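Local structure of lipocalin allergen (Canis lupus familiaris, 4ODD) at residues Lys132-Ser135 with Arg136-Ile140; Asn42-Ile45 with Pro46-Lys49. The protein is a secreted dog allergen of the lipocalin family and probably binds small molecules, as lipocalins generally do. One frame throughout, in Å; residues are numbered along the deposited sequence.

Contact 1 of 2, residues Lys132-Ser135 with Arg136-Ile140; sequences KKLS and REKGI
Lys133 and Glu137, one helical turn apart, form a salt bridge, with Lys133 NZ 3.0 Å from Glu137 OE2. The ammonium group meets OE2 on its anti side, 23° out of the carboxylate plane. The Lys133 chain is extended as far as CE and bends only at its last torsion (chi4 -72°), which turns NZ back to the acid. Arg136 joins the network through a long bridge, its NE 3.9 Å from Glu137 OE1. The Arg136 guanidinium lies over the backbone of Lys133, with CA beneath one face. Its NH2 also comes 3.4 Å from Lys133 CG.

Main-chain bonds continue the helix: Arg136 N to Lys132 O at 2.8 Å and Lys138 N to Leu134 O at 3.0 Å. A Schellman motif then ends it. Ile140 N reaches back to Ser135 O at 3.0 Å, and Gly139 N bonds Arg136 O at 2.8 Å. Gly139 is the C-prime residue and has the positive phi (77°) that glycine accepts easily.

On the buried side, Ser135 OG lies 3.4 Å from Ile140 CB and hydrogen-bonds Ser21. Leu134 and Lys138 touch loosely through carbon atoms. Leu134 rests on Ile98, and the partly exposed Lys138 on Tyr100, both of strand 96-104. The chemistry is thus two-sided: the exposed Lys133-Glu137 pair links one turn to the next, while Leu134 and Ser135 on the inner face hold the helix to the barrel and the glycine ends it.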
loop_
_atom_site.group_PDB
_atom_site.type_symbol
_atom_site.label_atom_id
_atom_site.label_comp_id
_atom_site.label_asym_id
_atom_site.label_seq_id
_atom_site.Cartn_x
_atom_site.Cartn_y
_atom_site.Cartn_z
ATOM N N LYS A 132 13.324 1.910 0.760
ATOM C CA LYS A 132 13.928 2.299 2.034
ATOM C C LYS A 132 14.239 3.797 2.067
ATOM O O LYS A 132 14.062 4.475 3.092
ATOM C CB LYS A 132 15.179 1.463 2.314
ATOM C CG LYS A 132 14.904 -0.032 2.356
ATOM C CD LYS A 132 15.934 -0.788 3.204
ATOM C CE LYS A 132 15.635 -2.292 3.254
ATOM N NZ LYS A 132 16.469 -3.025 4.263
ATOM N N LYS A 133 14.687 4.303 0.926
ATOM C CA LYS A 133 14.904 5.728 0.768
ATOM C C LYS A 133 13.630 6.479 1.142
ATOM O O LYS A 133 13.650 7.309 2.048
ATOM C CB LYS A 133 15.316 6.042 -0.671
ATOM C CG LYS A 133 15.635 7.512 -0.944
ATOM C CD LYS A 133 16.072 7.713 -2.402
ATOM C CE LYS A 133 16.114 9.184 -2.794
ATOM N NZ LYS A 133 14.747 9.759 -2.931
ATOM N N LEU A 134 12.527 6.175 0.454
ATOM C CA LEU A 134 11.245 6.812 0.747
ATOM C C LEU A 134 10.900 6.699 2.218
ATOM O O LEU A 134 10.550 7.688 2.866
ATOM C CB LEU A 134 10.100 6.202 -0.068
ATOM C CG LEU A 134 8.734 6.726 0.405
ATOM C CD1 LEU A 134 8.352 7.990 -0.350
ATOM C CD2 LEU A 134 7.642 5.668 0.292
ATOM N N SER A 135 10.980 5.479 2.733
ATOM C CA SER A 135 10.645 5.227 4.118
ATOM C C SER A 135 11.454 6.186 4.997
ATOM O O SER A 135 10.911 6.858 5.880
ATOM C CB SER A 135 10.908 3.765 4.468
ATOM O OG SER A 135 10.497 3.497 5.787
ATOM N N ARG A 136 12.750 6.278 4.728
ATOM C CA ARG A 136 13.598 7.199 5.469
ATOM C C ARG A 136 13.099 8.639 5.328
ATOM O O ARG A 136 12.922 9.328 6.330
ATOM C CB ARG A 136 15.047 7.071 4.997
ATOM C CG ARG A 136 16.063 7.819 5.843
ATOM C CD ARG A 136 17.479 7.648 5.290
ATOM N NE ARG A 136 17.577 8.036 3.882
ATOM C CZ ARG A 136 17.760 7.181 2.876
ATOM N NH1 ARG A 136 17.879 5.879 3.120
ATOM N NH2 ARG A 136 17.832 7.626 1.625
ATOM N N GLU A 137 12.856 9.077 4.091
ATOM C CA GLU A 137 12.456 10.463 3.824
ATOM C C GLU A 137 11.251 10.868 4.667
ATOM O O GLU A 137 11.195 11.973 5.203
ATOM C CB GLU A 137 12.114 10.690 2.343
ATOM C CG GLU A 137 12.888 9.854 1.328
ATOM C CD GLU A 137 14.317 10.329 1.083
ATOM O OE1 GLU A 137 15.096 10.439 2.058
ATOM O OE2 GLU A 137 14.665 10.578 -0.096
ATOM N N LYS A 138 10.284 9.967 4.773
ATOM C CA LYS A 138 9.048 10.260 5.485
ATOM C C LYS A 138 9.177 10.039 6.984
ATOM O O LYS A 138 8.176 10.005 7.691
ATOM C CB LYS A 138 7.908 9.429 4.912
ATOM C CG LYS A 138 7.693 9.665 3.421
ATOM C CD LYS A 138 7.331 11.112 3.179
ATOM C CE LYS A 138 7.095 11.408 1.721
ATOM N NZ LYS A 138 6.581 12.807 1.595
ATOM N N GLY A 139 10.410 9.889 7.462
ATOM C CA GLY A 139 10.676 9.838 8.891
ATOM C C GLY A 139 10.330 8.530 9.574
ATOM O O GLY A 139 10.127 8.479 10.794
ATOM N N ILE A 140 10.263 7.465 8.787
ATOM C CA ILE A 140 10.002 6.145 9.339
ATOM C C ILE A 140 11.316 5.467 9.692
ATOM O O ILE A 140 12.249 5.438 8.881
ATOM C CB ILE A 140 9.187 5.269 8.367
ATOM C CG1 ILE A 140 7.830 5.929 8.096
ATOM C CG2 ILE A 140 9.033 3.851 8.920
ATOM C CD1 ILE A 140 7.175 5.488 6.800
#

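Contact 2 of 2, residues Asn42-Ile45 with Pro46-Lys49; sequences NVDI and PRLK
Asp44 and Lys49 pair across a tight turn between strands 36-44 and 49-57. They form an antiparallel hydrogen-bonded pair, with CA atoms 5.1 Å apart. Asp44 N gives a bond of 2.8 Å to Lys49 O, nearly straight at hydrogen (161°). The return bond, Lys49 N to Asp44 O, is longer at 3.2 Å. Here the donor sits above the carbonyl plane. The chain turns at residues 45 to 48. Leu48 has positive phi, and it faces Asp44 together with Lys49.

The closer side-chain packing is around the Asp44 carboxylate. Its CG stands anti to the backbone N (chi1 -175°), which carries the acid toward the turn. OD1 lies 3.1 Å from Pro46 CG and accepts a weak bond of 3.5 Å from Arg47 N. OD2 faces the start of the Arg47 side chain, 3.4 Å from CB. The carboxylate thus lies against Pro46 and Arg47, meeting carbon atoms and one N-H.

The outer side is looser. Arg47 bends at chi2 and chi3, and its guanidinium is carried off from residues 42-45. Its NH1 stays 4.7 Å from Asp44 OD2, and the two charged planes are turned 67° apart. The opposite charges may attract weakly, but they make no salt bridge. Ile45, Pro46, Arg47 and Leu48 are all exposed. Leu48 offers little more than CD2, 3.5 Å from Ile45 O.

A backbone bond between Asn42 and Leu51 continues the pairing of the two strands, and one between Leu48 and Ile71 ties the turn to strand 62-71. This is a beta hairpin closed by a G1 beta bulge, joining two adjacent antiparallel strands of the lipocalin barrel.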
loop_
_atom_site.group_PDB
_atom_site.type_symbol
_atom_site.label_atom_id
_atom_site.label_comp_id
_atom_site.label_asym_id
_atom_site.label_seq_id
_atom_site.Cartn_x
_atom_site.Cartn_y
_atom_site.Cartn_z
ATOM N N ASN A 42 -7.488 -1.420 -9.454
ATOM C CA ASN A 42 -8.283 -1.054 -10.621
ATOM C C ASN A 42 -8.400 0.445 -10.721
ATOM O O ASN A 42 -8.888 1.087 -9.800
ATOM C CB ASN A 42 -9.684 -1.642 -10.521
ATOM C CG ASN A 42 -9.671 -3.084 -10.123
ATOM O OD1 ASN A 42 -9.403 -3.418 -8.965
ATOM N ND2 ASN A 42 -9.961 -3.958 -11.076
ATOM N N VAL A 43 -7.946 0.997 -11.838
ATOM C CA VAL A 43 -8.141 2.413 -12.138
ATOM C C VAL A 43 -9.312 2.654 -13.106
ATOM O O VAL A 43 -9.296 2.173 -14.236
ATOM C CB VAL A 43 -6.863 3.005 -12.758
ATOM C CG1 VAL A 43 -6.960 4.520 -12.860
ATOM C CG2 VAL A 43 -5.642 2.600 -11.932
ATOM N N ASP A 44 -10.327 3.391 -12.664
ATOM C CA ASP A 44 -11.440 3.778 -13.536
ATOM C C ASP A 44 -11.222 5.227 -13.963
ATOM O O ASP A 44 -11.808 6.163 -13.402
ATOM C CB ASP A 44 -12.783 3.600 -12.818
ATOM C CG ASP A 44 -13.981 3.884 -13.716
ATOM O OD1 ASP A 44 -13.803 4.441 -14.824
ATOM O OD2 ASP A 44 -15.118 3.567 -13.297
ATOM N N ILE A 45 -10.363 5.356 -14.976
ATOM C CA ILE A 45 -9.763 6.616 -15.422
ATOM C C ILE A 45 -10.739 7.711 -15.830
ATOM O O ILE A 45 -10.482 8.881 -15.580
ATOM C CB ILE A 45 -8.782 6.380 -16.588
ATOM C CG1 ILE A 45 -7.734 5.328 -16.191
ATOM C CG2 ILE A 45 -8.137 7.698 -17.014
ATOM C CD1 ILE A 45 -6.983 4.685 -17.366
ATOM N N PRO A 46 -11.841 7.344 -16.490
ATOM C CA PRO A 46 -12.907 8.329 -16.724
ATOM C C PRO A 46 -13.571 8.816 -15.431
ATOM O O PRO A 46 -13.610 10.018 -15.185
ATOM C CB PRO A 46 -13.917 7.554 -17.578
ATOM C CG PRO A 46 -13.519 6.097 -17.454
ATOM C CD PRO A 46 -12.044 6.119 -17.275
ATOM N N ARG A 47 -14.084 7.889 -14.626
ATOM C CA ARG A 47 -14.771 8.211 -13.372
ATOM C C ARG A 47 -13.852 8.755 -12.243
ATOM O O ARG A 47 -14.322 9.027 -11.123
ATOM C CB ARG A 47 -15.509 6.962 -12.869
ATOM C CG ARG A 47 -16.855 6.694 -13.513
ATOM C CD ARG A 47 -17.943 7.610 -12.945
ATOM N NE ARG A 47 -18.001 7.645 -11.478
ATOM C CZ ARG A 47 -18.445 6.654 -10.703
ATOM N NH1 ARG A 47 -18.854 5.508 -11.242
ATOM N NH2 ARG A 47 -18.469 6.800 -9.381
ATOM N N LEU A 48 -12.554 8.888 -12.537
ATOM C CA LEU A 48 -11.535 9.236 -11.533
ATOM C C LEU A 48 -11.625 8.462 -10.214
ATOM O O LEU A 48 -11.511 9.053 -9.136
ATOM C CB LEU A 48 -11.560 10.737 -11.264
ATOM C CG LEU A 48 -11.205 11.517 -12.522
ATOM C CD1 LEU A 48 -11.332 12.983 -12.264
ATOM C CD2 LEU A 48 -9.799 11.188 -12.984
ATOM N N LYS A 49 -11.822 7.149 -10.310
ATOM C CA LYS A 49 -11.955 6.278 -9.139
ATOM C C LYS A 49 -10.904 5.165 -9.158
ATOM O O LYS A 49 -10.463 4.749 -10.223
ATOM C CB LYS A 49 -13.365 5.671 -9.086
ATOM C CG LYS A 49 -14.496 6.687 -8.861
ATOM C CD LYS A 49 -14.722 6.933 -7.369
ATOM C CE LYS A 49 -15.138 8.374 -7.081
ATOM N NZ LYS A 49 -15.030 8.685 -5.618
#

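Overall arrangement
Both contacts are local, and each lies where a regular element ends. They sit on opposite sides of the chain's centre, with their own centres 29 Å apart. Contact 1 is partly buried: it ends helix 125-137, which packs against the barrel through one face. Contact 2 is wholly at the surface and joins two strands of the barrel itself. The chemistry follows these places. Contact 1 mixes surface charge with apolar and hydroxyl contacts to the barrel; contact 2 relies mainly on backbone pairing. In both, a residue of positive phi helps the chain change direction, glycine in one and leucine in the other.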